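PDB 4OGG: protein DJ-1 homolog D from Arabidopsis thaliana, which belongs to the DJ-1/PfpI family and carries two such domains in tandem within one chain. Local coordinates for residues A125-A139 / S144-I156. Residues are numbered along the deposited sequence; the frame is centred on the assembly and turned at random.
Sequences AAADTVNGRKCTAYA and SLVAAGAKWVEPI
Trp152 lies along the backbone of residues 135-139, its CG anti to the backbone N (chi1 173°), which carries the indole out along the chain just beyond strand 134-135. From CB outward, CE3 passes Cys135 O at 3.7 Å, CZ3 comes to 3.4 Å from Ala137 N and meets Ala137 CB at the ring edge, CH2 reaches Ala137 O, and CZ2 ends near Ala139 O. On the other limb, NE1 donates within the ring plane to Glu154 OE1 at 2.8 Å, which should help hold the rotation of the indole; a water joins the same OE1 to Ala139 O. Beside it, Thr136 OG1 donates to Val153 O at 2.8 Å, nearly in line with the C=O bond (176°), while Pro155 CB packs against this hydroxyl. The two methyls of Leu145 part: CD1 rests on Ala137 CB and near Cys135 SG, CD2 on Val130, whose CG2 presses on Ala148 CB at 3.6 Å. Gln121 of helix 121-126 borders both Leu145 and Ala137. Gly132 N donates to Gly149 O at 2.7 Å; Gly149 is the C-prime residue of the Schellman motif that closes helix 142-147. Strand pairing follows, with Lys151 N on Arg133 O, Cys135 N on Lys151 O and Val153 N on Cys135 O. The whole is a small beta-alpha-beta unit: parallel strands 134-135 and 151-152, joined through helix 142-147, within the first DJ-1/PfpI domain.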
loop_
_atom_site.group_PDB
_atom_site.type_symbol
_atom_site.label_atom_id
_atom_site.label_comp_id
_atom_site.label_asym_id
_atom_site.label_seq_id
_atom_site.Cartn_x
_atom_site.Cartn_y
_atom_site.Cartn_z
ATOM N N ALA C 125 -11.110 -16.494 26.899
ATOM C CA ALA C 125 -11.047 -15.735 28.138
ATOM C C ALA C 125 -12.403 -15.081 28.384
ATOM O O ALA C 125 -12.913 -15.099 29.504
ATOM C CB ALA C 125 -9.959 -14.671 28.057
ATOM N N ALA C 126 -12.987 -14.512 27.333
ATOM C CA ALA C 126 -14.286 -13.855 27.447
ATOM C C ALA C 126 -15.392 -14.856 27.775
ATOM O O ALA C 126 -16.356 -14.520 28.462
ATOM C CB ALA C 126 -14.619 -13.113 26.153
ATOM N N ALA C 127 -15.252 -16.083 27.281
ATOM C CA ALA C 127 -16.242 -17.129 27.533
ATOM C C ALA C 127 -16.018 -17.761 28.906
ATOM O O ALA C 127 -16.807 -18.603 29.350
ATOM C CB ALA C 127 -16.159 -18.198 26.448
ATOM N N ASP C 128 -14.939 -17.349 29.568
ATOM C CA ASP C 128 -14.576 -17.856 30.889
ATOM C C ASP C 128 -14.471 -19.378 30.861
ATOM O O ASP C 128 -15.056 -20.073 31.694
ATOM C CB ASP C 128 -15.613 -17.406 31.924
ATOM C CG ASP C 128 -15.217 -17.760 33.347
ATOM O OD1 ASP C 128 -14.027 -17.603 33.695
ATOM O OD2 ASP C 128 -16.102 -18.179 34.122
ATOM N N THR C 129 -13.715 -19.890 29.896
ATOM C CA THR C 129 -13.542 -21.328 29.747
ATOM C C THR C 129 -12.095 -21.787 29.900
ATOM O O THR C 129 -11.743 -22.879 29.455
ATOM C CB THR C 129 -14.056 -21.801 28.369
ATOM O OG1 THR C 129 -13.315 -21.145 27.329
ATOM C CG2 THR C 129 -15.535 -21.473 28.209
ATOM N N VAL C 130 -11.260 -20.967 30.533
ATOM C CA VAL C 130 -9.853 -21.325 30.712
ATOM C C VAL C 130 -9.430 -21.422 32.175
ATOM O O VAL C 130 -8.263 -21.676 32.470
ATOM C CB VAL C 130 -8.920 -20.306 30.019
ATOM C CG1 VAL C 130 -9.260 -20.208 28.538
ATOM C CG2 VAL C 130 -9.042 -18.946 30.695
ATOM N N ASN C 131 -10.377 -21.220 33.084
ATOM C CA ASN C 131 -10.082 -21.270 34.511
ATOM C C ASN C 131 -9.438 -22.605 34.877
ATOM O O ASN C 131 -10.046 -23.658 34.707
ATOM C CB ASN C 131 -11.366 -21.080 35.320
ATOM C CG ASN C 131 -11.103 -20.565 36.725
ATOM O OD1 ASN C 131 -10.086 -20.888 37.340
ATOM N ND2 ASN C 131 -12.032 -19.769 37.245
ATOM N N GLY C 132 -8.202 -22.550 35.366
ATOM C CA GLY C 132 -7.494 -23.757 35.758
ATOM C C GLY C 132 -7.002 -24.623 34.611
ATOM O O GLY C 132 -6.530 -25.740 34.831
ATOM N N ARG C 133 -7.103 -24.111 33.388
ATOM C CA ARG C 133 -6.675 -24.848 32.203
ATOM C C ARG C 133 -5.285 -24.430 31.737
ATOM O O ARG C 133 -4.968 -23.241 31.696
ATOM C CB ARG C 133 -7.669 -24.616 31.060
ATOM C CG ARG C 133 -9.068 -25.147 31.320
ATOM C CD ARG C 133 -9.138 -26.640 31.071
ATOM N NE ARG C 133 -9.605 -26.964 29.726
ATOM C CZ ARG C 133 -10.834 -26.718 29.286
ATOM N NH1 ARG C 133 -11.725 -26.141 30.082
ATOM N NH2 ARG C 133 -11.177 -27.057 28.050
ATOM N N LYS C 134 -4.450 -25.406 31.392
ATOM C CA LYS C 134 -3.119 -25.086 30.892
ATOM C C LYS C 134 -3.285 -24.654 29.442
ATOM O O LYS C 134 -3.981 -25.309 28.666
ATOM C CB LYS C 134 -2.187 -26.299 30.957
ATOM C CG LYS C 134 -1.767 -26.678 32.366
ATOM C CD LYS C 134 -0.681 -27.741 32.355
ATOM C CE LYS C 134 0.590 -27.236 31.685
ATOM N NZ LYS C 134 1.691 -28.245 31.750
ATOM N N CYS C 135 -2.658 -23.545 29.078
ATOM C CA CYS C 135 -2.763 -23.061 27.714
ATOM C C CYS C 135 -1.725 -21.997 27.412
ATOM O O CYS C 135 -1.180 -21.368 28.319
ATOM C CB CYS C 135 -4.168 -22.487 27.468
ATOM S SG CYS C 135 -4.669 -21.144 28.597
ATOM N N THR C 136 -1.438 -21.825 26.128
ATOM C CA THR C 136 -0.511 -20.797 25.680
ATOM C C THR C 136 -1.319 -19.961 24.693
ATOM O O THR C 136 -2.500 -20.233 24.466
ATOM C CB THR C 136 0.727 -21.390 24.962
ATOM O OG1 THR C 136 1.685 -20.348 24.724
ATOM C CG2 THR C 136 0.337 -21.997 23.627
ATOM N N ALA C 137 -0.685 -18.952 24.114
ATOM C CA ALA C 137 -1.340 -18.077 23.148
ATOM C C ALA C 137 -0.299 -17.071 22.716
ATOM O O ALA C 137 0.854 -17.153 23.138
ATOM C CB ALA C 137 -2.510 -17.358 23.801
ATOM N N TYR C 138 -0.682 -16.125 21.866
ATOM C CA TYR C 138 0.284 -15.115 21.478
ATOM C C TYR C 138 0.669 -14.489 22.824
ATOM O O TYR C 138 -0.186 -14.293 23.689
ATOM C CB TYR C 138 -0.345 -14.073 20.559
ATOM C CG TYR C 138 0.686 -13.192 19.904
ATOM C CD1 TYR C 138 1.563 -13.710 18.948
ATOM C CD2 TYR C 138 0.822 -11.854 20.268
ATOM C CE1 TYR C 138 2.551 -12.917 18.371
ATOM C CE2 TYR C 138 1.811 -11.052 19.698
ATOM C CZ TYR C 138 2.669 -11.590 18.752
ATOM O OH TYR C 138 3.646 -10.805 18.185
ATOM N N ALA C 139 1.949 -14.190 23.009
ATOM C CA ALA C 139 2.426 -13.647 24.278
ATOM C C ALA C 139 1.607 -12.502 24.882
ATOM O O ALA C 139 1.412 -12.453 26.098
ATOM C CB ALA C 139 3.895 -13.226 24.144
ATOM N N SER C 144 -4.434 -11.461 29.984
ATOM C CA SER C 144 -5.873 -11.708 30.025
ATOM C C SER C 144 -6.183 -13.144 30.433
ATOM O O SER C 144 -7.115 -13.390 31.197
ATOM C CB SER C 144 -6.515 -11.412 28.666
ATOM O OG SER C 144 -6.123 -12.359 27.693
ATOM N N LEU C 145 -5.404 -14.093 29.928
ATOM C CA LEU C 145 -5.636 -15.493 30.268
ATOM C C LEU C 145 -5.344 -15.747 31.745
ATOM O O LEU C 145 -6.069 -16.485 32.414
ATOM C CB LEU C 145 -4.780 -16.405 29.383
ATOM C CG LEU C 145 -5.284 -16.522 27.938
ATOM C CD1 LEU C 145 -4.308 -17.326 27.098
ATOM C CD2 LEU C 145 -6.655 -17.190 27.936
ATOM N N VAL C 146 -4.278 -15.134 32.248
ATOM C CA VAL C 146 -3.920 -15.286 33.651
ATOM C C VAL C 146 -5.052 -14.702 34.491
ATOM O O VAL C 146 -5.466 -15.287 35.490
ATOM C CB VAL C 146 -2.598 -14.546 33.964
ATOM C CG1 VAL C 146 -2.370 -14.486 35.470
ATOM C CG2 VAL C 146 -1.440 -15.263 33.284
ATOM N N ALA C 147 -5.558 -13.548 34.067
ATOM C CA ALA C 147 -6.647 -12.884 34.777
ATOM C C ALA C 147 -7.898 -13.756 34.791
ATOM O O ALA C 147 -8.705 -13.685 35.722
ATOM C CB ALA C 147 -6.955 -11.545 34.121
ATOM N N ALA C 148 -8.050 -14.579 33.756
ATOM C CA ALA C 148 -9.205 -15.462 33.638
ATOM C C ALA C 148 -9.002 -16.793 34.358
ATOM O O ALA C 148 -9.805 -17.715 34.206
ATOM C CB ALA C 148 -9.529 -15.704 32.166
ATOM N N GLY C 149 -7.921 -16.892 35.131
ATOM C CA GLY C 149 -7.650 -18.104 35.892
ATOM C C GLY C 149 -6.879 -19.211 35.197
ATOM O O GLY C 149 -6.735 -20.307 35.737
ATOM N N ALA C 150 -6.366 -18.933 34.004
ATOM C CA ALA C 150 -5.624 -19.935 33.255
ATOM C C ALA C 150 -4.244 -20.230 33.823
ATOM O O ALA C 150 -3.635 -19.390 34.491
ATOM C CB ALA C 150 -5.490 -19.495 31.801
ATOM N N LYS C 151 -3.769 -21.446 33.574
ATOM C CA LYS C 151 -2.433 -21.844 33.987
ATOM C C LYS C 151 -1.640 -21.499 32.735
ATOM O O LYS C 151 -1.430 -22.331 31.852
ATOM C CB LYS C 151 -2.382 -23.340 34.285
ATOM C CG LYS C 151 -3.255 -23.732 35.468
ATOM C CD LYS C 151 -2.970 -25.150 35.924
ATOM C CE LYS C 151 -3.691 -25.456 37.227
ATOM N NZ LYS C 151 -3.218 -26.736 37.825
ATOM N N TRP C 152 -1.245 -20.233 32.666
ATOM C CA TRP C 152 -0.519 -19.681 31.535
ATOM C C TRP C 152 0.827 -20.328 31.261
ATOM O O TRP C 152 1.595 -20.623 32.179
ATOM C CB TRP C 152 -0.347 -18.172 31.743
ATOM C CG TRP C 152 0.519 -17.495 30.728
ATOM C CD1 TRP C 152 1.727 -16.902 30.951
ATOM C CD2 TRP C 152 0.242 -17.327 29.333
ATOM N NE1 TRP C 152 2.221 -16.372 29.784
ATOM C CE2 TRP C 152 1.329 -16.619 28.773
ATOM C CE3 TRP C 152 -0.821 -17.706 28.500
ATOM C CZ2 TRP C 152 1.389 -16.280 27.416
ATOM C CZ3 TRP C 152 -0.763 -17.369 27.148
ATOM C CH2 TRP C 152 0.335 -16.662 26.622
ATOM N N VAL C 153 1.094 -20.545 29.978
ATOM C CA VAL C 153 2.348 -21.127 29.530
ATOM C C VAL C 153 2.962 -20.162 28.520
ATOM O O VAL C 153 2.612 -20.174 27.341
ATOM C CB VAL C 153 2.122 -22.498 28.854
ATOM C CG1 VAL C 153 3.446 -23.052 28.339
ATOM C CG2 VAL C 153 1.494 -23.467 29.846
ATOM N N GLU C 154 3.858 -19.307 29.000
ATOM C CA GLU C 154 4.529 -18.335 28.147
ATOM C C GLU C 154 5.155 -19.071 26.963
ATOM O O GLU C 154 5.873 -20.052 27.148
ATOM C CB GLU C 154 5.619 -17.620 28.948
ATOM C CG GLU C 154 6.255 -16.426 28.253
ATOM C CD GLU C 154 5.279 -15.285 28.038
ATOM O OE1 GLU C 154 4.506 -14.974 28.969
ATOM O OE2 GLU C 154 5.291 -14.691 26.943
ATOM N N PRO C 155 4.874 -18.623 25.729
ATOM C CA PRO C 155 5.458 -19.302 24.569
ATOM C C PRO C 155 6.932 -18.923 24.435
ATOM O O PRO C 155 7.256 -17.803 24.044
ATOM C CB PRO C 155 4.610 -18.788 23.411
ATOM C CG PRO C 155 4.329 -17.372 23.829
ATOM C CD PRO C 155 3.998 -17.514 25.308
ATOM N N ILE C 156 7.819 -19.855 24.774
ATOM C CA ILE C 156 9.256 -19.606 24.696
ATOM C C ILE C 156 9.700 -19.466 23.242
ATOM O O ILE C 156 10.602 -18.687 22.928
ATOM C CB ILE C 156 10.051 -20.744 25.371
ATOM C CG1 ILE C 156 11.547 -20.422 25.340
ATOM C CG2 ILE C 156 9.761 -22.066 24.675
ATOM C CD1 ILE C 156 12.409 -21.453 26.036
HETATM O O HOH W 1 -11.903 -18.741 32.471
HETATM O O HOH W 2 2.577 -12.987 28.600
#